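Local coordinates for protein agmatine N-acetyltransferase (Drosophila melanogaster, PDB 7CIW) that transfers the acetyl group of acetyl-coenzyme A to agmatine and probably to arylalkylamines such as serotonin and dopamine, as a GNAT-family N-acetyltransferase, at residues Y31-P43 against Q197-V209. The protein carries 1 engineered substitution. Numbering follows the deposited sequence.
Sequences YPEEPLTAGTHPP and QQVIRPPPPHESV. With G0R (N-(4-carbamimidamidobutyl)ethanamide), chain C; COA (coenzyme A), chain B.
Gly-39, the first residue beyond the short helix 35-38, meets Arg-201 and Pro-202: Arg-201 N donates a nearly straight hydrogen bond to Gly-39 O (3.1 Å, 178°), and Gly-39 CA lies 3.3 Å from Arg-201 O in a CA-H...O contact. Without a side chain, Gly-39 lets the backbones come this close. The side chains around this bond pack mainly through carbon atoms. The gamma-methyl CG2 of Ile-200 rests 3.7 Å from Leu-36 CD2, while Ile-200 CD1 meets the methyl of Thr-40, whose OG1 donates to Leu-36 O (2.8 Å). The two branches of Leu-36 divide their work, CD2 facing Ile-200 and CD1 reaching G0R C7 at 3.7 Å. Pro-35 CB packs against Pro-202 CB, and Pro-35 CG sits over one face of the His-206 imidazole in a CH-pi contact, offset toward the rim near CG and CD2; Pro-205 CD covers the centre of the opposite face. The backbone amide Val-169 N hydrogen-bonds to His-206 ND1 and helps fix the ring's rotation. At the helix start, the Glu-34 carboxylate, its chain bent at chi2 (-81°), caps Leu-36 N and Thr-37 N; OE1 also accepts from Thr-37 OG1 (2.6 Å), and OE2 has a further partner in Thr-167. Thr-37 OG1 in turn receives a weak bond from G0R N12. The proline-rich loop preceding strand 208-215 thus backs helix 35-38, which with the turn before it lines the acetyl-agmatine and coenzyme A pockets of this GNAT fold.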
loop_
_atom_site.group_PDB
_atom_site.type_symbol
_atom_site.label_atom_id
_atom_site.label_comp_id
_atom_site.label_asym_id
_atom_site.label_seq_id
_atom_site.Cartn_x
_atom_site.Cartn_y
_atom_site.Cartn_z
ATOM N N TYR A 31 6.157 -7.942 3.253
ATOM C CA TYR A 31 5.736 -8.944 2.278
ATOM C C TYR A 31 5.338 -10.294 2.872
ATOM O O TYR A 31 4.368 -10.886 2.373
ATOM C CB TYR A 31 6.856 -9.135 1.261
ATOM C CG TYR A 31 6.937 -8.119 0.145
ATOM C CD1 TYR A 31 5.921 -8.001 -0.804
ATOM C CD2 TYR A 31 8.066 -7.319 0.002
ATOM C CE1 TYR A 31 6.025 -7.101 -1.860
ATOM C CE2 TYR A 31 8.183 -6.418 -1.054
ATOM C CZ TYR A 31 7.164 -6.322 -1.985
ATOM O OH TYR A 31 7.281 -5.444 -3.033
ATOM N N PRO A 32 6.024 -10.855 3.874
ATOM C CA PRO A 32 5.628 -12.195 4.351
ATOM C C PRO A 32 4.230 -12.255 4.941
ATOM O O PRO A 32 3.608 -13.324 4.893
ATOM C CB PRO A 32 6.699 -12.529 5.403
ATOM C CG PRO A 32 7.883 -11.702 4.985
ATOM C CD PRO A 32 7.288 -10.417 4.499
ATOM N N GLU A 33 3.700 -11.142 5.458
ATOM C CA GLU A 33 2.388 -11.121 6.099
ATOM C C GLU A 33 1.336 -10.327 5.336
ATOM O O GLU A 33 0.148 -10.437 5.663
ATOM C CB GLU A 33 2.504 -10.555 7.520
ATOM C CG GLU A 33 3.489 -11.303 8.396
ATOM C CD GLU A 33 3.819 -10.548 9.663
ATOM O OE1 GLU A 33 2.933 -10.463 10.542
ATOM O OE2 GLU A 33 4.956 -10.032 9.770
ATOM N N GLU A 34 1.723 -9.548 4.337
ATOM C CA GLU A 34 0.733 -8.830 3.546
ATOM C C GLU A 34 -0.184 -9.834 2.849
ATOM O O GLU A 34 0.309 -10.762 2.189
ATOM C CB GLU A 34 1.424 -7.925 2.533
ATOM C CG GLU A 34 0.480 -6.937 1.872
ATOM C CD GLU A 34 -0.288 -7.579 0.749
ATOM O OE1 GLU A 34 0.350 -8.259 -0.077
ATOM O OE2 GLU A 34 -1.531 -7.431 0.705
ATOM N N PRO A 35 -1.507 -9.708 2.991
ATOM C CA PRO A 35 -2.396 -10.792 2.523
ATOM C C PRO A 35 -2.288 -11.152 1.042
ATOM O O PRO A 35 -2.342 -12.345 0.731
ATOM C CB PRO A 35 -3.789 -10.263 2.892
ATOM C CG PRO A 35 -3.539 -9.488 4.154
ATOM C CD PRO A 35 -2.207 -8.790 3.914
ATOM N N LEU A 36 -2.164 -10.198 0.107
ATOM C CA LEU A 36 -2.038 -10.619 -1.299
ATOM C C LEU A 36 -0.741 -11.377 -1.535
ATOM O O LEU A 36 -0.722 -12.369 -2.274
ATOM C CB LEU A 36 -2.103 -9.433 -2.250
ATOM C CG LEU A 36 -3.295 -8.500 -2.118
ATOM C CD1 LEU A 36 -3.319 -7.541 -3.320
ATOM C CD2 LEU A 36 -4.580 -9.313 -2.019
ATOM N N THR A 37 0.353 -10.910 -0.936
ATOM C CA THR A 37 1.636 -11.585 -1.077
ATOM C C THR A 37 1.622 -12.945 -0.393
ATOM O O THR A 37 2.148 -13.924 -0.937
ATOM C CB THR A 37 2.743 -10.695 -0.511
ATOM O OG1 THR A 37 2.512 -9.344 -0.922
ATOM C CG2 THR A 37 4.117 -11.135 -1.018
ATOM N N ALA A 38 1.027 -13.030 0.799
ATOM C CA ALA A 38 0.960 -14.302 1.507
ATOM C C ALA A 38 -0.025 -15.257 0.854
ATOM O O ALA A 38 0.084 -16.473 1.049
ATOM C CB ALA A 38 0.569 -14.079 2.968
ATOM N N GLY A 39 -0.966 -14.737 0.083
ATOM C CA GLY A 39 -1.992 -15.532 -0.561
ATOM C C GLY A 39 -1.684 -15.957 -1.978
ATOM O O GLY A 39 -2.556 -16.515 -2.652
ATOM N N THR A 40 -0.466 -15.705 -2.454
ATOM C CA THR A 40 -0.007 -16.118 -3.769
ATOM C C THR A 40 1.338 -16.811 -3.599
ATOM O O THR A 40 1.908 -16.837 -2.506
ATOM C CB THR A 40 0.108 -14.916 -4.722
ATOM O OG1 THR A 40 0.805 -13.855 -4.057
ATOM C CG2 THR A 40 -1.271 -14.416 -5.130
ATOM N N HIS A 41 1.847 -17.388 -4.685
ATOM C CA HIS A 41 3.025 -18.238 -4.604
ATOM C C HIS A 41 3.983 -17.899 -5.732
ATOM O O HIS A 41 3.547 -17.486 -6.814
ATOM C CB HIS A 41 2.631 -19.721 -4.667
ATOM C CG HIS A 41 1.566 -20.076 -3.681
ATOM N ND1 HIS A 41 1.849 -20.414 -2.375
ATOM C CD2 HIS A 41 0.217 -20.085 -3.788
ATOM C CE1 HIS A 41 0.721 -20.643 -1.727
ATOM N NE2 HIS A 41 -0.284 -20.449 -2.564
ATOM N N PRO A 42 5.303 -18.032 -5.503
ATOM C CA PRO A 42 5.981 -18.410 -4.256
ATOM C C PRO A 42 5.840 -17.316 -3.189
ATOM O O PRO A 42 5.271 -16.266 -3.515
ATOM C CB PRO A 42 7.443 -18.580 -4.702
ATOM C CG PRO A 42 7.578 -17.667 -5.855
ATOM C CD PRO A 42 6.269 -17.766 -6.582
ATOM N N PRO A 43 6.328 -17.542 -1.965
ATOM C CA PRO A 43 6.169 -16.506 -0.927
ATOM C C PRO A 43 6.863 -15.197 -1.255
ATOM O O PRO A 43 6.355 -14.131 -0.883
ATOM C CB PRO A 43 6.771 -17.165 0.324
ATOM C CG PRO A 43 7.632 -18.275 -0.194
ATOM C CD PRO A 43 6.921 -18.772 -1.409
ATOM N N GLN A 197 -10.198 -20.094 -11.174
ATOM C CA GLN A 197 -9.496 -20.383 -9.930
ATOM C C GLN A 197 -9.437 -19.126 -9.077
ATOM O O GLN A 197 -9.226 -18.032 -9.599
ATOM C CB GLN A 197 -8.074 -20.869 -10.203
ATOM C CG GLN A 197 -7.979 -22.099 -11.078
ATOM C CD GLN A 197 -6.684 -22.852 -10.849
ATOM O OE1 GLN A 197 -6.238 -23.621 -11.699
ATOM N NE2 GLN A 197 -6.068 -22.625 -9.692
ATOM N N GLN A 198 -9.627 -19.282 -7.768
ATOM C CA GLN A 198 -9.520 -18.135 -6.871
ATOM C C GLN A 198 -8.098 -17.580 -6.895
ATOM O O GLN A 198 -7.130 -18.321 -6.717
ATOM C CB GLN A 198 -9.914 -18.536 -5.450
ATOM C CG GLN A 198 -9.895 -17.392 -4.451
ATOM C CD GLN A 198 -10.351 -17.822 -3.076
ATOM O OE1 GLN A 198 -11.184 -18.719 -2.944
ATOM N NE2 GLN A 198 -9.830 -17.163 -2.036
ATOM N N VAL A 199 -7.972 -16.269 -7.121
ATOM C CA VAL A 199 -6.648 -15.693 -7.355
ATOM C C VAL A 199 -5.856 -15.619 -6.053
ATOM O O VAL A 199 -4.734 -16.132 -5.957
ATOM C CB VAL A 199 -6.774 -14.314 -8.023
ATOM C CG1 VAL A 199 -5.413 -13.638 -8.087
ATOM C CG2 VAL A 199 -7.351 -14.467 -9.419
ATOM N N ILE A 200 -6.427 -14.987 -5.036
ATOM C CA ILE A 200 -5.742 -14.745 -3.773
ATOM C C ILE A 200 -6.386 -15.617 -2.712
ATOM O O ILE A 200 -7.611 -15.595 -2.552
ATOM C CB ILE A 200 -5.820 -13.265 -3.366
ATOM C CG1 ILE A 200 -5.656 -12.357 -4.585
ATOM C CG2 ILE A 200 -4.780 -12.962 -2.311
ATOM C CD1 ILE A 200 -4.227 -12.170 -5.004
ATOM N N ARG A 201 -5.563 -16.367 -1.964
ATOM C CA ARG A 201 -6.031 -17.138 -0.813
ATOM C C ARG A 201 -5.233 -16.742 0.424
ATOM O O ARG A 201 -4.266 -17.420 0.797
ATOM C CB ARG A 201 -5.927 -18.643 -1.051
ATOM C CG ARG A 201 -6.837 -19.437 -0.111
ATOM C CD ARG A 201 -6.270 -20.813 0.215
ATOM N NE ARG A 201 -6.725 -21.819 -0.736
ATOM C CZ ARG A 201 -6.087 -22.962 -0.965
ATOM N NH1 ARG A 201 -4.965 -23.236 -0.310
ATOM N NH2 ARG A 201 -6.569 -23.828 -1.852
ATOM N N PRO A 202 -5.604 -15.649 1.081
ATOM C CA PRO A 202 -4.812 -15.154 2.208
ATOM C C PRO A 202 -5.249 -15.793 3.511
ATOM O O PRO A 202 -6.364 -16.323 3.612
ATOM C CB PRO A 202 -5.105 -13.647 2.205
ATOM C CG PRO A 202 -6.450 -13.543 1.625
ATOM C CD PRO A 202 -6.664 -14.705 0.692
ATOM N N PRO A 203 -4.400 -15.747 4.534
ATOM C CA PRO A 203 -4.786 -16.272 5.851
ATOM C C PRO A 203 -5.934 -15.477 6.445
ATOM O O PRO A 203 -5.939 -14.241 6.378
ATOM C CB PRO A 203 -3.511 -16.097 6.690
ATOM C CG PRO A 203 -2.406 -15.903 5.714
ATOM C CD PRO A 203 -3.013 -15.261 4.504
ATOM N N PRO A 204 -6.929 -16.136 7.035
ATOM C CA PRO A 204 -7.845 -15.418 7.913
ATOM C C PRO A 204 -7.069 -14.696 8.995
ATOM O O PRO A 204 -5.962 -15.120 9.377
ATOM C CB PRO A 204 -8.728 -16.534 8.490
ATOM C CG PRO A 204 -8.769 -17.555 7.389
ATOM C CD PRO A 204 -7.373 -17.522 6.787
ATOM N N PRO A 205 -7.609 -13.589 9.527
ATOM C CA PRO A 205 -8.964 -13.050 9.366
ATOM C C PRO A 205 -9.182 -12.172 8.127
ATOM O O PRO A 205 -10.218 -11.517 8.029
ATOM C CB PRO A 205 -9.137 -12.219 10.634
ATOM C CG PRO A 205 -7.741 -11.687 10.900
ATOM C CD PRO A 205 -6.779 -12.737 10.402
ATOM N N HIS A 206 -8.230 -12.158 7.198
ATOM C CA HIS A 206 -8.290 -11.251 6.052
ATOM C C HIS A 206 -9.181 -11.860 4.982
ATOM O O HIS A 206 -8.738 -12.651 4.150
ATOM C CB HIS A 206 -6.891 -10.983 5.527
ATOM C CG HIS A 206 -5.917 -10.666 6.613
ATOM N ND1 HIS A 206 -6.031 -9.543 7.407
ATOM C CD2 HIS A 206 -4.831 -11.339 7.063
ATOM C CE1 HIS A 206 -5.046 -9.532 8.287
ATOM N NE2 HIS A 206 -4.306 -10.610 8.100
ATOM N N GLU A 207 -10.450 -11.465 4.992
ATOM C CA GLU A 207 -11.438 -12.009 4.077
ATOM C C GLU A 207 -11.700 -11.136 2.863
ATOM O O GLU A 207 -12.331 -11.613 1.915
ATOM C CB GLU A 207 -12.775 -12.223 4.797
ATOM C CG GLU A 207 -12.711 -13.084 6.023
ATOM C CD GLU A 207 -14.050 -13.130 6.729
ATOM O OE1 GLU A 207 -15.051 -13.492 6.073
ATOM O OE2 GLU A 207 -14.103 -12.795 7.934
ATOM N N SER A 208 -11.255 -9.881 2.864
ATOM C CA SER A 208 -11.600 -8.957 1.791
ATOM C C SER A 208 -10.538 -7.877 1.689
ATOM O O SER A 208 -9.775 -7.645 2.631
ATOM C CB SER A 208 -12.951 -8.298 2.046
ATOM O OG SER A 208 -12.878 -7.543 3.247
ATOM N N VAL A 209 -10.497 -7.208 0.538
ATOM C CA VAL A 209 -9.751 -5.963 0.404
ATOM C C VAL A 209 -10.752 -4.824 0.544
ATOM O O VAL A 209 -11.760 -4.762 -0.174
ATOM C CB VAL A 209 -8.960 -5.893 -0.919
ATOM C CG1 VAL A 209 -9.815 -6.275 -2.122
ATOM C CG2 VAL A 209 -8.299 -4.501 -1.108
HETATM C C10 G0R C . 2.284 -5.692 -3.486
HETATM N N12 G0R C . 2.489 -7.107 -3.204
HETATM C C1 G0R C . -1.197 -0.380 2.155
HETATM C C2 G0R C . -0.930 -1.789 1.630
HETATM C C5 G0R C . -1.599 -3.690 0.103
HETATM C C6 G0R C . -0.994 -3.633 -1.301
HETATM C C7 G0R C . -0.938 -5.008 -1.977
HETATM C C8 G0R C . 0.441 -5.677 -2.020
HETATM N N4 G0R C . -1.816 -2.353 0.633
HETATM N N9 G0R C . 1.350 -5.045 -2.950
HETATM N N11 G0R C . 3.168 -5.003 -4.393
HETATM O O3 G0R C . 0.002 -2.406 2.028
HETATM N N1A COA B . -1.308 -9.191 13.715
HETATM C C2A COA B . -1.929 -9.275 14.924
HETATM N N3A COA B . -2.272 -8.136 15.613
HETATM C C4A COA B . -1.996 -6.925 15.100
HETATM C C5A COA B . -1.380 -6.847 13.911
HETATM C C6A COA B . -1.043 -7.994 13.222
HETATM N N6A COA B . -0.377 -8.405 11.919
HETATM N N7A COA B . -1.200 -5.542 13.586
HETATM C C8A COA B . -1.703 -4.795 14.578
HETATM N N9A COA B . -2.195 -5.642 15.495
HETATM C C1B COA B . -2.768 -5.488 16.699
HETATM C C2B COA B . -1.738 -4.745 17.586
HETATM O O2B COA B . -0.747 -5.668 18.185
HETATM C C3B COA B . -2.470 -4.050 18.480
HETATM O O3B COA B . -3.075 -4.855 19.528
HETATM P P3B COA B . -2.372 -5.114 21.014
HETATM O O7A COA B . -1.526 -3.921 21.412
HETATM O O8A COA B . -3.457 -5.440 22.045
HETATM O O9A COA B . -1.485 -6.336 20.825
HETATM C C4B COA B . -3.770 -3.564 17.618
HETATM O O4B COA B . -3.932 -4.440 16.635
HETATM C C5B COA B . -3.613 -2.152 17.108
HETATM O O5B COA B . -2.286 -2.017 16.614
HETATM P P1A COA B . -1.893 -0.801 15.529
HETATM O O1A COA B . -3.117 -0.148 14.882
HETATM O O2A COA B . -0.976 0.200 16.216
HETATM O O3A COA B . -1.094 -1.592 14.335
HETATM P P2A COA B . 0.359 -1.193 13.681
HETATM O O4A COA B . 1.454 -1.396 14.684
HETATM O O5A COA B . 0.296 0.211 13.124
HETATM O O6A COA B . 0.466 -2.330 12.496
HETATM C CBP COA B . 0.130 -2.966 10.295
HETATM C CCP COA B . -0.518 -2.366 11.516
HETATM C CDP COA B . 1.150 -1.916 9.738
HETATM C CEP COA B . -0.935 -3.272 9.231
HETATM C CAP COA B . 0.801 -4.274 10.709
HETATM O OAP COA B . -0.199 -5.200 11.059
HETATM C C9P COA B . 1.666 -4.913 9.604
HETATM O O9P COA B . 2.755 -4.514 9.325
HETATM N N8P COA B . 1.136 -6.072 8.914
HETATM C C7P COA B . 1.915 -6.789 7.888
HETATM C C6P COA B . 1.951 -6.082 6.465
HETATM C C5P COA B . 0.524 -5.737 6.122
HETATM O O5P COA B . -0.352 -6.562 6.113
HETATM N N4P COA B . 0.274 -4.304 5.788
HETATM C C3P COA B . -1.035 -3.753 5.479
HETATM C C2P COA B . -1.614 -4.272 4.162
HETATM S S1P COA B . -3.085 -3.216 3.993
#